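Local structure of histone-lysine N-methyltransferase, H3 lysine-9 specific SUVH6 (Arabidopsis thaliana, 6A5K) at residues 27-32 / 315-320; 89-92 / 97-100; 201-206 / 211-216; 323-328 / 407-412. The protein transfers methyl groups from S-adenosylmethionine to histone H3 and probably recognises methylated DNA in non-CG contexts through its SRA domain. The protein carries 1 engineered substitution. All coordinates share one frame; numbering follows the deposited sequence.

Contact 1. Residues 27-32 / 315-320; sequences EDEAKP and PYNFDG
Glu-29 meets Asn-317 and Phe-318 with its carboxylate and its aliphatic stem at once, so that one side chain does both polar and apolar work. The carboxylate oxygen OE1 accepts from the side-chain amide of Asn-317, with ND2 to OE1 at 2.9 Å and an almost straight N-H...O angle of 172°. The backbone N of Phe-318 donates to the second oxygen, Glu-29 OE2, over 3.0 Å. The two donors approach from opposite faces of the carboxylate, each well out of its plane, although OE1 lies almost in the amide plane of Asn-317. Lower on the chain, Glu-29 CG sits 3.7 Å from the centroid of the Phe-318 ring, nearly on its normal, in a CH-pi contact. The side chain is extended beyond CG (chi2 167°), which carries it across the ring from CZ toward CG and stacks the carboxylate 15° from parallel to the aromatic plane.

Water widens this grip. One molecule donates to Glu-29 OE1 and to Tyr-316 O, the latter over 2.8 Å; a second donates to Glu-29 OE2 at 2.7 Å and weakly accepts from Asp-319 N. In the next shell, Arg-22 on helix 5-29 donates to Asn-317 OD1 and so helps set the amide, while Tyr-343 stacks with Phe-318. A type I turn from Asn-317 to Gly-320 shapes the loop. The last turn of helix 5-29 is thereby joined to the pre-SET region. With one protein donor and one water at each oxygen, the buried carboxylate has four hydrogen bonds, consistent with an ionised Glu-29.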
loop_
_atom_site.group_PDB
_atom_site.type_symbol
_atom_site.label_atom_id
_atom_site.label_comp_id
_atom_site.label_asym_id
_atom_site.label_seq_id
_atom_site.Cartn_x
_atom_site.Cartn_y
_atom_site.Cartn_z
ATOM N N GLU A 27 14.244 -8.144 -13.131
ATOM C CA GLU A 27 15.116 -8.511 -14.241
ATOM C C GLU A 27 16.588 -8.370 -13.863
ATOM O O GLU A 27 17.426 -9.171 -14.300
ATOM C CB GLU A 27 14.785 -7.672 -15.473
ATOM C CG GLU A 27 13.392 -7.960 -16.020
ATOM C CD GLU A 27 12.989 -7.033 -17.148
ATOM O OE1 GLU A 27 12.334 -7.507 -18.102
ATOM O OE2 GLU A 27 13.320 -5.830 -17.078
ATOM N N ASP A 28 16.911 -7.373 -13.040
ATOM C CA ASP A 28 18.284 -7.252 -12.554
ATOM C C ASP A 28 18.637 -8.375 -11.572
ATOM O O ASP A 28 19.738 -8.929 -11.614
ATOM C CB ASP A 28 18.513 -5.898 -11.885
ATOM C CG ASP A 28 19.987 -5.550 -11.778
ATOM O OD1 ASP A 28 20.663 -5.509 -12.830
ATOM O OD2 ASP A 28 20.473 -5.339 -10.645
ATOM N N GLU A 29 17.693 -8.709 -10.694
ATOM C CA GLU A 29 17.880 -9.741 -9.673
ATOM C C GLU A 29 17.998 -11.134 -10.289
ATOM O O GLU A 29 18.457 -12.077 -9.639
ATOM C CB GLU A 29 16.723 -9.703 -8.660
ATOM C CG GLU A 29 16.791 -8.533 -7.681
ATOM C CD GLU A 29 15.496 -8.318 -6.898
ATOM O OE1 GLU A 29 14.431 -8.813 -7.326
ATOM O OE2 GLU A 29 15.547 -7.649 -5.842
ATOM N N ALA A 30 17.587 -11.256 -11.546
ATOM C CA ALA A 30 17.659 -12.529 -12.259
ATOM C C ALA A 30 19.059 -12.809 -12.798
ATOM O O ALA A 30 19.314 -13.876 -13.352
ATOM C CB ALA A 30 16.663 -12.550 -13.393
ATOM N N LYS A 31 19.961 -11.849 -12.641
ATOM C CA LYS A 31 21.301 -11.972 -13.205
ATOM C C LYS A 31 22.305 -12.500 -12.192
ATOM O O LYS A 31 22.111 -12.344 -10.986
ATOM C CB LYS A 31 21.771 -10.620 -13.744
ATOM C CG LYS A 31 20.881 -10.060 -14.829
ATOM C CD LYS A 31 21.385 -8.718 -15.320
ATOM C CE LYS A 31 20.460 -8.145 -16.378
ATOM N NZ LYS A 31 20.969 -6.853 -16.913
ATOM N N PRO A 32 23.383 -13.133 -12.681
ATOM C CA PRO A 32 24.499 -13.450 -11.780
ATOM C C PRO A 32 24.996 -12.191 -11.060
ATOM O O PRO A 32 25.085 -11.153 -11.704
ATOM C CB PRO A 32 25.572 -14.003 -12.726
ATOM C CG PRO A 32 24.829 -14.433 -13.958
ATOM C CD PRO A 32 23.665 -13.504 -14.080
ATOM N N PRO A 315 8.679 -14.686 -8.146
ATOM C CA PRO A 315 7.561 -13.731 -8.121
ATOM C C PRO A 315 7.675 -12.650 -7.039
ATOM O O PRO A 315 6.781 -11.811 -6.928
ATOM C CB PRO A 315 6.346 -14.629 -7.862
ATOM C CG PRO A 315 6.902 -15.804 -7.137
ATOM C CD PRO A 315 8.261 -16.036 -7.727
ATOM N N TYR A 316 8.744 -12.682 -6.250
ATOM C CA TYR A 316 9.008 -11.641 -5.264
ATOM C C TYR A 316 10.327 -10.956 -5.591
ATOM O O TYR A 316 11.216 -11.571 -6.170
ATOM C CB TYR A 316 9.077 -12.221 -3.842
ATOM C CG TYR A 316 7.814 -12.892 -3.343
ATOM C CD1 TYR A 316 6.727 -12.140 -2.898
ATOM C CD2 TYR A 316 7.720 -14.281 -3.281
ATOM C CE1 TYR A 316 5.572 -12.756 -2.428
ATOM C CE2 TYR A 316 6.567 -14.903 -2.814
ATOM C CZ TYR A 316 5.501 -14.140 -2.391
ATOM O OH TYR A 316 4.359 -14.764 -1.926
ATOM N N ASN A 317 10.470 -9.690 -5.209
ATOM C CA ASN A 317 11.790 -9.070 -5.217
ATOM C C ASN A 317 12.577 -9.528 -3.994
ATOM O O ASN A 317 12.021 -10.126 -3.078
ATOM C CB ASN A 317 11.691 -7.540 -5.249
ATOM C CG ASN A 317 11.192 -7.018 -6.584
ATOM O OD1 ASN A 317 10.180 -6.324 -6.650
ATOM N ND2 ASN A 317 11.898 -7.362 -7.657
ATOM N N PHE A 318 13.868 -9.227 -3.965
ATOM C CA PHE A 318 14.716 -9.703 -2.876
ATOM C C PHE A 318 14.349 -9.062 -1.534
ATOM O O PHE A 318 14.752 -9.556 -0.479
ATOM C CB PHE A 318 16.193 -9.450 -3.188
ATOM C CG PHE A 318 16.766 -10.368 -4.239
ATOM C CD1 PHE A 318 15.970 -11.315 -4.869
ATOM C CD2 PHE A 318 18.105 -10.288 -4.586
ATOM C CE1 PHE A 318 16.496 -12.154 -5.835
ATOM C CE2 PHE A 318 18.643 -11.130 -5.549
ATOM C CZ PHE A 318 17.834 -12.065 -6.175
ATOM N N ASP A 319 13.581 -7.974 -1.569
ATOM C CA ASP A 319 13.183 -7.301 -0.336
ATOM C C ASP A 319 11.836 -7.807 0.201
ATOM O O ASP A 319 11.281 -7.240 1.144
ATOM C CB ASP A 319 13.152 -5.775 -0.551
ATOM C CG ASP A 319 12.055 -5.320 -1.521
ATOM O OD1 ASP A 319 11.358 -6.157 -2.127
ATOM O OD2 ASP A 319 11.901 -4.094 -1.686
ATOM N N GLY A 320 11.320 -8.880 -0.393
ATOM C CA GLY A 320 10.115 -9.516 0.113
ATOM C C GLY A 320 8.807 -9.059 -0.512
ATOM O O GLY A 320 7.777 -9.702 -0.343
HETATM O O HOH W 1 13.179 -11.046 -8.108
HETATM O O HOH W 2 14.605 -6.160 -3.764
#

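Contact 2. Residues 89-92 / 97-100; sequences IHKP and IDYM
His-90 and Asp-98 have the nearest CA atoms of the two segments, 6.2 Å apart, where the loop following helix 81-87 passes strand 97-102 of the SRA domain. This domain has a PUA-like fold built on a curled mixed sheet, in which strand 97-102 pairs with strand 105-113. What ties the loop to the strand here is a side chain: Asp-98 OD2 accepts from Lys-91 N at 3.0 Å, the donor standing well above the carboxylate plane. Having CG opposite its own backbone N (chi1 -162°), Asp-98 places its other oxygen, OD1, to accept from His-64, so the two carboxylate oxygens hold two different parts of the chain.

The His-90 ring passes alongside Asp-98 in the reverse direction, its plane 82° from that of the carboxylate. ND1 comes within 3.6 Å of Asp-98 CB, and CE1 equally close to Asp-98 N. Both ring nitrogens have partners beyond the two segments, ND1 with Ser-110 and NE2 with the carbonyl of Ala-95, which fixes the rotation of the imidazole. Pro-92 completes the packing: its CD lies 3.8 Å above one face of the His-90 ring, displaced toward the rim, and just 3.3 Å from Asp-98 CG.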
loop_
_atom_site.group_PDB
_atom_site.type_symbol
_atom_site.label_atom_id
_atom_site.label_comp_id
_atom_site.label_asym_id
_atom_site.label_seq_id
_atom_site.Cartn_x
_atom_site.Cartn_y
_atom_site.Cartn_z
ATOM N N ILE A 89 2.765 16.993 -8.807
ATOM C CA ILE A 89 2.644 17.550 -7.458
ATOM C C ILE A 89 3.798 18.505 -7.167
ATOM O O ILE A 89 3.626 19.561 -6.551
ATOM C CB ILE A 89 2.646 16.439 -6.381
ATOM C CG1 ILE A 89 1.410 15.552 -6.511
ATOM C CG2 ILE A 89 2.718 17.036 -4.978
ATOM C CD1 ILE A 89 1.439 14.360 -5.584
ATOM N N HIS A 90 4.981 18.092 -7.601
ATOM C CA HIS A 90 6.230 18.793 -7.334
ATOM C C HIS A 90 7.162 18.427 -8.475
ATOM O O HIS A 90 7.500 17.257 -8.646
ATOM C CB HIS A 90 6.806 18.382 -5.973
ATOM C CG HIS A 90 8.016 19.161 -5.555
ATOM N ND1 HIS A 90 7.930 20.413 -4.979
ATOM C CD2 HIS A 90 9.333 18.854 -5.591
ATOM C CE1 HIS A 90 9.144 20.845 -4.688
ATOM N NE2 HIS A 90 10.016 19.923 -5.056
ATOM N N LYS A 91 7.549 19.415 -9.274
ATOM C CA LYS A 91 8.252 19.137 -10.526
ATOM C C LYS A 91 9.764 18.897 -10.387
ATOM O O LYS A 91 10.282 17.973 -11.012
ATOM C CB LYS A 91 7.997 20.267 -11.527
ATOM C CG LYS A 91 6.537 20.390 -11.950
ATOM C CD LYS A 91 6.157 19.294 -12.930
ATOM C CE LYS A 91 4.665 19.303 -13.238
ATOM N NZ LYS A 91 4.188 20.659 -13.630
ATOM N N PRO A 92 10.481 19.710 -9.579
ATOM C CA PRO A 92 11.929 19.477 -9.495
ATOM C C PRO A 92 12.284 18.093 -8.961
ATOM O O PRO A 92 11.682 17.625 -7.990
ATOM C CB PRO A 92 12.406 20.562 -8.522
ATOM C CG PRO A 92 11.384 21.638 -8.621
ATOM C CD PRO A 92 10.086 20.908 -8.815
ATOM N N ILE A 97 12.031 23.556 -3.502
ATOM C CA ILE A 97 10.949 24.502 -3.773
ATOM C C ILE A 97 10.529 24.500 -5.242
ATOM O O ILE A 97 11.361 24.624 -6.134
ATOM C CB ILE A 97 11.341 25.947 -3.387
ATOM C CG1 ILE A 97 11.788 26.017 -1.928
ATOM C CG2 ILE A 97 10.166 26.896 -3.620
ATOM C CD1 ILE A 97 12.437 27.341 -1.558
ATOM N N ASP A 98 9.231 24.362 -5.477
ATOM C CA ASP A 98 8.655 24.505 -6.801
ATOM C C ASP A 98 7.744 25.726 -6.804
ATOM O O ASP A 98 7.040 26.004 -5.807
ATOM C CB ASP A 98 7.876 23.252 -7.207
ATOM C CG ASP A 98 7.635 23.169 -8.711
ATOM O OD1 ASP A 98 8.239 23.961 -9.461
ATOM O OD2 ASP A 98 6.858 22.291 -9.145
ATOM N N TYR A 99 7.744 26.422 -7.937
ATOM C CA TYR A 99 7.038 27.687 -8.059
ATOM C C TYR A 99 6.524 27.944 -9.471
ATOM O O TYR A 99 6.866 27.232 -10.419
ATOM C CB TYR A 99 7.942 28.838 -7.619
ATOM C CG TYR A 99 9.253 28.950 -8.366
ATOM C CD1 TYR A 99 10.390 28.290 -7.911
ATOM C CD2 TYR A 99 9.362 29.730 -9.513
ATOM C CE1 TYR A 99 11.592 28.393 -8.583
ATOM C CE2 TYR A 99 10.561 29.835 -10.191
ATOM C CZ TYR A 99 11.673 29.166 -9.719
ATOM O OH TYR A 99 12.873 29.267 -10.385
HETATM N N MSE A 100 5.689 28.966 -9.603
HETATM C CA MSE A 100 5.087 29.276 -10.888
HETATM C C MSE A 100 4.854 30.770 -11.012
HETATM O O MSE A 100 4.806 31.489 -10.012
HETATM C CB MSE A 100 3.772 28.508 -11.071
HETATM C CG MSE A 100 2.565 29.135 -10.391
HETATM SE SE MSE A 100 0.910 28.075 -10.583
HETATM C CE MSE A 100 -0.348 29.515 -10.194
#

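Contact 3. Residues 201-206 / 211-216; sequences YWQQVG and NVFKFQ
Tyr-201 to Val-205 and Asn-211 to Phe-215 pair in antiparallel register as the neighbouring arms of a beta hairpin, strands 190-205 and 211-219, at the surface of the SRA domain. Two hydrogen-bonded pairs carry the backbone. Trp-202 and Lys-214 exchange N-H...O bonds of 2.9 Å each way between N and O; Gln-204 and Val-212 do likewise, the shorter being Val-212 N to Gln-204 O at 2.7 Å.

On the face bearing Trp-202, Gln-204, Val-212 and Lys-214, the indole is the platform. Its CG stands between the backbone N and the carbonyl carbon (chi1 62°), which lays the ring across the strands with Lys-214 CB over one face, 3.8 Å from the centroid of the five-membered ring. Trp-202 NE1 donates to Gln-204 OE1 at 2.9 Å; the acceptor lies in the indole plane, so this bond steadies the ring's tilt. The lysine chain then continues past the amide of Gln-204, CE reaching 3.5 Å from NE2.

Tyr-201, Phe-213 and Phe-215 form an aromatic patch on the other face, which also bears Gln-203, Val-205 and Asn-211. Tyr-201 CB rests 3.4 Å from Phe-215 CD2, their rings 26° apart but slid until they barely overlap, and Phe-213 CD2 meets the edge of the tyrosine ring. Through Ile-165, Asn-158 and Leu-161, helix 156-167 packs against these three rings, part of an antiparallel beta hairpin of the curled, PUA-like SRA sheet.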
loop_
_atom_site.group_PDB
_atom_site.type_symbol
_atom_site.label_atom_id
_atom_site.label_comp_id
_atom_site.label_asym_id
_atom_site.label_seq_id
_atom_site.Cartn_x
_atom_site.Cartn_y
_atom_site.Cartn_z
ATOM N N TYR A 201 9.368 35.231 6.887
ATOM C CA TYR A 201 10.671 34.627 6.697
ATOM C C TYR A 201 11.743 35.448 7.397
ATOM O O TYR A 201 11.538 36.611 7.755
ATOM C CB TYR A 201 10.993 34.464 5.209
ATOM C CG TYR A 201 11.495 35.708 4.514
ATOM C CD1 TYR A 201 12.848 35.885 4.272
ATOM C CD2 TYR A 201 10.618 36.692 4.082
ATOM C CE1 TYR A 201 13.318 37.018 3.635
ATOM C CE2 TYR A 201 11.076 37.826 3.440
ATOM C CZ TYR A 201 12.427 37.982 3.219
ATOM O OH TYR A 201 12.895 39.104 2.583
ATOM N N TRP A 202 12.888 34.828 7.616
ATOM C CA TRP A 202 13.997 35.531 8.216
ATOM C C TRP A 202 15.285 34.922 7.730
ATOM O O TRP A 202 15.293 33.945 6.993
ATOM C CB TRP A 202 13.918 35.494 9.744
ATOM C CG TRP A 202 13.988 34.123 10.337
ATOM C CD1 TRP A 202 15.100 33.494 10.813
ATOM C CD2 TRP A 202 12.896 33.212 10.533
ATOM N NE1 TRP A 202 14.772 32.251 11.296
ATOM C CE2 TRP A 202 13.427 32.051 11.135
ATOM C CE3 TRP A 202 11.525 33.271 10.266
ATOM C CZ2 TRP A 202 12.633 30.952 11.466
ATOM C CZ3 TRP A 202 10.736 32.174 10.596
ATOM C CH2 TRP A 202 11.295 31.031 11.192
ATOM N N GLN A 203 16.380 35.509 8.169
ATOM C CA GLN A 203 17.672 35.169 7.636
ATOM C C GLN A 203 18.642 34.987 8.803
ATOM O O GLN A 203 18.697 35.821 9.703
ATOM C CB GLN A 203 18.077 36.271 6.653
ATOM C CG GLN A 203 19.486 36.288 6.185
ATOM C CD GLN A 203 19.647 37.119 4.917
ATOM O OE1 GLN A 203 18.840 38.005 4.631
ATOM N NE2 GLN A 203 20.682 36.822 4.145
ATOM N N GLN A 204 19.367 33.872 8.813
ATOM C CA GLN A 204 20.265 33.565 9.923
ATOM C C GLN A 204 21.471 32.745 9.475
ATOM O O GLN A 204 21.498 32.220 8.363
ATOM C CB GLN A 204 19.514 32.807 11.024
ATOM C CG GLN A 204 18.952 31.471 10.566
ATOM C CD GLN A 204 18.296 30.692 11.690
ATOM O OE1 GLN A 204 17.308 31.133 12.277
ATOM N NE2 GLN A 204 18.850 29.527 12.001
ATOM N N VAL A 205 22.470 32.630 10.348
ATOM C CA VAL A 205 23.604 31.760 10.058
ATOM C C VAL A 205 23.166 30.302 10.165
ATOM O O VAL A 205 22.501 29.914 11.126
ATOM C CB VAL A 205 24.788 32.019 11.008
ATOM C CG1 VAL A 205 25.895 30.999 10.773
ATOM C CG2 VAL A 205 25.313 33.436 10.826
ATOM N N GLY A 206 23.522 29.501 9.168
ATOM C CA GLY A 206 23.255 28.075 9.206
ATOM C C GLY A 206 24.450 27.298 9.727
ATOM O O GLY A 206 24.296 26.301 10.433
ATOM N N ASN A 211 25.107 31.879 5.577
ATOM C CA ASN A 211 23.789 32.498 5.667
ATOM C C ASN A 211 22.656 31.698 5.011
ATOM O O ASN A 211 22.797 31.242 3.877
ATOM C CB ASN A 211 23.884 33.884 5.039
ATOM C CG ASN A 211 22.860 34.839 5.572
ATOM O OD1 ASN A 211 21.678 34.694 5.291
ATOM N ND2 ASN A 211 23.304 35.834 6.339
ATOM N N VAL A 212 21.534 31.530 5.715
ATOM C CA VAL A 212 20.380 30.825 5.151
ATOM C C VAL A 212 19.037 31.514 5.424
ATOM O O VAL A 212 18.883 32.251 6.398
ATOM C CB VAL A 212 20.276 29.373 5.683
ATOM C CG1 VAL A 212 21.515 28.566 5.314
ATOM C CG2 VAL A 212 20.043 29.367 7.190
ATOM N N PHE A 213 18.066 31.248 4.561
ATOM C CA PHE A 213 16.705 31.737 4.752
ATOM C C PHE A 213 15.830 30.689 5.423
ATOM O O PHE A 213 15.918 29.500 5.111
ATOM C CB PHE A 213 16.080 32.152 3.416
ATOM C CG PHE A 213 16.736 33.342 2.789
ATOM C CD1 PHE A 213 17.746 33.184 1.853
ATOM C CD2 PHE A 213 16.351 34.623 3.143
ATOM C CE1 PHE A 213 18.353 34.287 1.278
ATOM C CE2 PHE A 213 16.958 35.731 2.573
ATOM C CZ PHE A 213 17.958 35.562 1.640
ATOM N N LYS A 214 14.982 31.140 6.341
ATOM C CA LYS A 214 14.015 30.266 6.986
ATOM C C LYS A 214 12.620 30.872 6.862
ATOM O O LYS A 214 12.464 32.090 6.886
ATOM C CB LYS A 214 14.379 30.039 8.452
ATOM C CG LYS A 214 15.722 29.350 8.645
ATOM C CD LYS A 214 15.648 28.272 9.709
ATOM C CE LYS A 214 16.951 27.497 9.795
ATOM N NZ LYS A 214 16.836 26.316 10.700
ATOM N N PHE A 215 11.616 30.012 6.729
ATOM C CA PHE A 215 10.243 30.427 6.461
ATOM C C PHE A 215 9.315 29.767 7.471
ATOM O O PHE A 215 9.488 28.595 7.796
ATOM C CB PHE A 215 9.820 30.039 5.031
ATOM C CG PHE A 215 10.706 30.604 3.952
ATOM C CD1 PHE A 215 11.907 29.986 3.624
ATOM C CD2 PHE A 215 10.327 31.741 3.249
ATOM C CE1 PHE A 215 12.721 30.499 2.626
ATOM C CE2 PHE A 215 11.132 32.262 2.249
ATOM C CZ PHE A 215 12.334 31.642 1.939
ATOM N N GLN A 216 8.330 30.504 7.971
ATOM C CA GLN A 216 7.312 29.882 8.808
ATOM C C GLN A 216 6.019 29.725 8.022
ATOM O O GLN A 216 5.509 30.689 7.466
ATOM C CB GLN A 216 7.060 30.696 10.082
ATOM C CG GLN A 216 5.881 30.190 10.895
ATOM C CD GLN A 216 5.728 30.918 12.208
ATOM O OE1 GLN A 216 6.589 30.827 13.079
ATOM N NE2 GLN A 216 4.631 31.646 12.360
#

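Contact 4. Residues 323-328 / 407-412; sequences VGAKPT and NRYDNS
Tyr-409 turns its ring onto Pro-327 by setting CG opposite the backbone N (chi1 167°), while chi2 of 63° rotates the plane so that a face is offered to the proline. Pro-327 CD sits 3.8 Å from the centroid of the Tyr-409 ring, only 5° from the normal, in a CH-pi contact; the two side chains lie side by side and point the same way. Pro-327 CG adds a touch at Tyr-409 CD2, 3.8 Å away. The preceding backbone carries the contact on along the ring, with Lys-326 C 3.4 Å from Tyr-409 CD1 and Ala-325 O equally near CE1. Ala-325 CB also packs on Tyr-409 CE1, 4.0 Å away.

At the phenol end a water joins the two segments, donating to Ala-325 O at 2.8 Å and hydrogen-bonded to Tyr-409 OH at 2.7 Å. The opposite face of the ring has Asn-411 N above its rim, so the tyrosine is sandwiched between proline and its own chain. That chain is shaped by an Asx turn, Asp-410 OD1 accepting from Ser-412 N just where helix 412-420 begins. Gln-464 of strand 461-467 donates to Lys-326 O, tying the 323-328 loop to that strand. Without a direct hydrogen bond between the segments, this is a small apolar and water-bridged join of pre-SET to SET, the pairing of modules characteristic of Su(var)3-9 family methyltransferases.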
loop_
_atom_site.group_PDB
_atom_site.type_symbol
_atom_site.label_atom_id
_atom_site.label_comp_id
_atom_site.label_asym_id
_atom_site.label_seq_id
_atom_site.Cartn_x
_atom_site.Cartn_y
_atom_site.Cartn_z
ATOM N N VAL A 323 6.242 -8.868 -6.871
ATOM C CA VAL A 323 6.509 -8.082 -8.073
ATOM C C VAL A 323 5.191 -7.633 -8.702
ATOM O O VAL A 323 5.044 -6.486 -9.134
ATOM C CB VAL A 323 7.340 -8.883 -9.097
ATOM C CG1 VAL A 323 7.511 -8.095 -10.390
ATOM C CG2 VAL A 323 8.704 -9.263 -8.504
ATOM N N GLY A 324 4.234 -8.551 -8.741
ATOM C CA GLY A 324 2.914 -8.277 -9.268
ATOM C C GLY A 324 2.030 -9.487 -9.063
ATOM O O GLY A 324 2.529 -10.599 -8.849
ATOM N N ALA A 325 0.721 -9.270 -9.119
ATOM C CA ALA A 325 -0.243 -10.350 -8.984
ATOM C C ALA A 325 -0.046 -11.376 -10.093
ATOM O O ALA A 325 0.354 -11.029 -11.202
ATOM C CB ALA A 325 -1.666 -9.799 -9.007
ATOM N N LYS A 326 -0.308 -12.639 -9.768
ATOM C CA LYS A 326 -0.300 -13.737 -10.728
ATOM C C LYS A 326 -1.463 -14.648 -10.365
ATOM O O LYS A 326 -1.995 -14.542 -9.257
ATOM C CB LYS A 326 1.022 -14.518 -10.690
ATOM C CG LYS A 326 2.268 -13.699 -10.966
ATOM C CD LYS A 326 3.503 -14.583 -10.969
ATOM C CE LYS A 326 3.571 -15.444 -12.225
ATOM N NZ LYS A 326 4.715 -16.396 -12.189
ATOM N N PRO A 327 -1.867 -15.541 -11.285
ATOM C CA PRO A 327 -2.906 -16.509 -10.920
ATOM C C PRO A 327 -2.527 -17.305 -9.671
ATOM O O PRO A 327 -3.337 -17.424 -8.746
ATOM C CB PRO A 327 -2.986 -17.415 -12.153
ATOM C CG PRO A 327 -2.589 -16.520 -13.284
ATOM C CD PRO A 327 -1.521 -15.616 -12.717
ATOM N N THR A 328 -1.301 -17.821 -9.643
ATOM C CA THR A 328 -0.821 -18.586 -8.497
ATOM C C THR A 328 0.662 -18.320 -8.239
ATOM O O THR A 328 1.463 -18.234 -9.168
ATOM C CB THR A 328 -1.033 -20.116 -8.697
ATOM O OG1 THR A 328 -2.364 -20.366 -9.166
ATOM C CG2 THR A 328 -0.819 -20.872 -7.390
ATOM N N ASN A 407 -10.857 -17.558 -9.487
ATOM C CA ASN A 407 -11.229 -16.511 -10.457
ATOM C C ASN A 407 -11.117 -15.071 -9.969
ATOM O O ASN A 407 -12.010 -14.260 -10.218
ATOM C CB ASN A 407 -12.667 -16.716 -10.959
ATOM C CG ASN A 407 -12.884 -18.069 -11.593
ATOM O OD1 ASN A 407 -13.568 -18.924 -11.032
ATOM N ND2 ASN A 407 -12.271 -18.284 -12.756
ATOM N N ARG A 408 -10.040 -14.741 -9.272
ATOM C CA ARG A 408 -9.900 -13.386 -8.758
ATOM C C ARG A 408 -8.676 -12.667 -9.282
ATOM O O ARG A 408 -8.484 -11.477 -9.007
ATOM C CB ARG A 408 -9.858 -13.399 -7.241
ATOM C CG ARG A 408 -11.172 -13.783 -6.633
ATOM C CD ARG A 408 -10.990 -13.932 -5.172
ATOM N NE ARG A 408 -12.164 -14.496 -4.540
ATOM C CZ ARG A 408 -13.077 -13.784 -3.899
ATOM N NH1 ARG A 408 -12.963 -12.462 -3.817
ATOM N NH2 ARG A 408 -14.099 -14.403 -3.344
ATOM N N TYR A 409 -7.829 -13.387 -10.005
ATOM C CA TYR A 409 -6.654 -12.757 -10.573
ATOM C C TYR A 409 -7.095 -11.679 -11.562
ATOM O O TYR A 409 -7.886 -11.928 -12.471
ATOM C CB TYR A 409 -5.747 -13.784 -11.250
ATOM C CG TYR A 409 -4.686 -13.155 -12.111
ATOM C CD1 TYR A 409 -3.713 -12.335 -11.559
ATOM C CD2 TYR A 409 -4.659 -13.375 -13.480
ATOM C CE1 TYR A 409 -2.745 -11.747 -12.346
ATOM C CE2 TYR A 409 -3.695 -12.793 -14.272
ATOM C CZ TYR A 409 -2.740 -11.982 -13.701
ATOM O OH TYR A 409 -1.784 -11.403 -14.495
ATOM N N ASP A 410 -6.606 -10.466 -11.341
ATOM C CA ASP A 410 -6.869 -9.354 -12.230
ATOM C C ASP A 410 -5.605 -9.071 -13.024
ATOM O O ASP A 410 -4.578 -8.718 -12.445
ATOM C CB ASP A 410 -7.306 -8.116 -11.437
ATOM C CG ASP A 410 -7.810 -6.995 -12.328
ATOM O OD1 ASP A 410 -7.282 -6.826 -13.447
ATOM O OD2 ASP A 410 -8.744 -6.281 -11.914
ATOM N N ASN A 411 -5.684 -9.217 -14.344
ATOM C CA ASN A 411 -4.510 -9.045 -15.191
ATOM C C ASN A 411 -4.395 -7.644 -15.813
ATOM O O ASN A 411 -3.630 -7.448 -16.751
ATOM C CB ASN A 411 -4.498 -10.101 -16.305
ATOM C CG ASN A 411 -5.666 -9.954 -17.276
ATOM O OD1 ASN A 411 -6.497 -9.056 -17.136
ATOM N ND2 ASN A 411 -5.719 -10.833 -18.282
ATOM N N SER A 412 -5.156 -6.681 -15.294
ATOM C CA SER A 412 -5.150 -5.315 -15.839
ATOM C C SER A 412 -3.740 -4.729 -15.880
ATOM O O SER A 412 -3.282 -4.199 -16.912
ATOM C CB SER A 412 -6.056 -4.393 -15.009
ATOM O OG SER A 412 -7.395 -4.843 -14.996
HETATM O O HOH W 3 0.768 -11.797 -13.894
#

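In the fold
From the N terminus, helix 5-29 leads into contact 1, whose partner lies 283 residues further on, in the pre-SET region. The long loop thus closed contains contacts 2 and 3, two short-range closures within the SRA domain. They follow one another in series, reach the same curled sheet, and have centres about 20 Å apart. Soon after contact 1 closes, contact 4 opens and ties pre-SET to SET across 79 residues. No two contacts cross. Contacts 1 and 4 adjoin directly: Pro-315 O and Val-323 N, 3.0 Å apart, probably hydrogen-bond, and Val-323 packs on Tyr-316 and Asn-317, making a continuous path from N-terminal helix through pre-SET to SET.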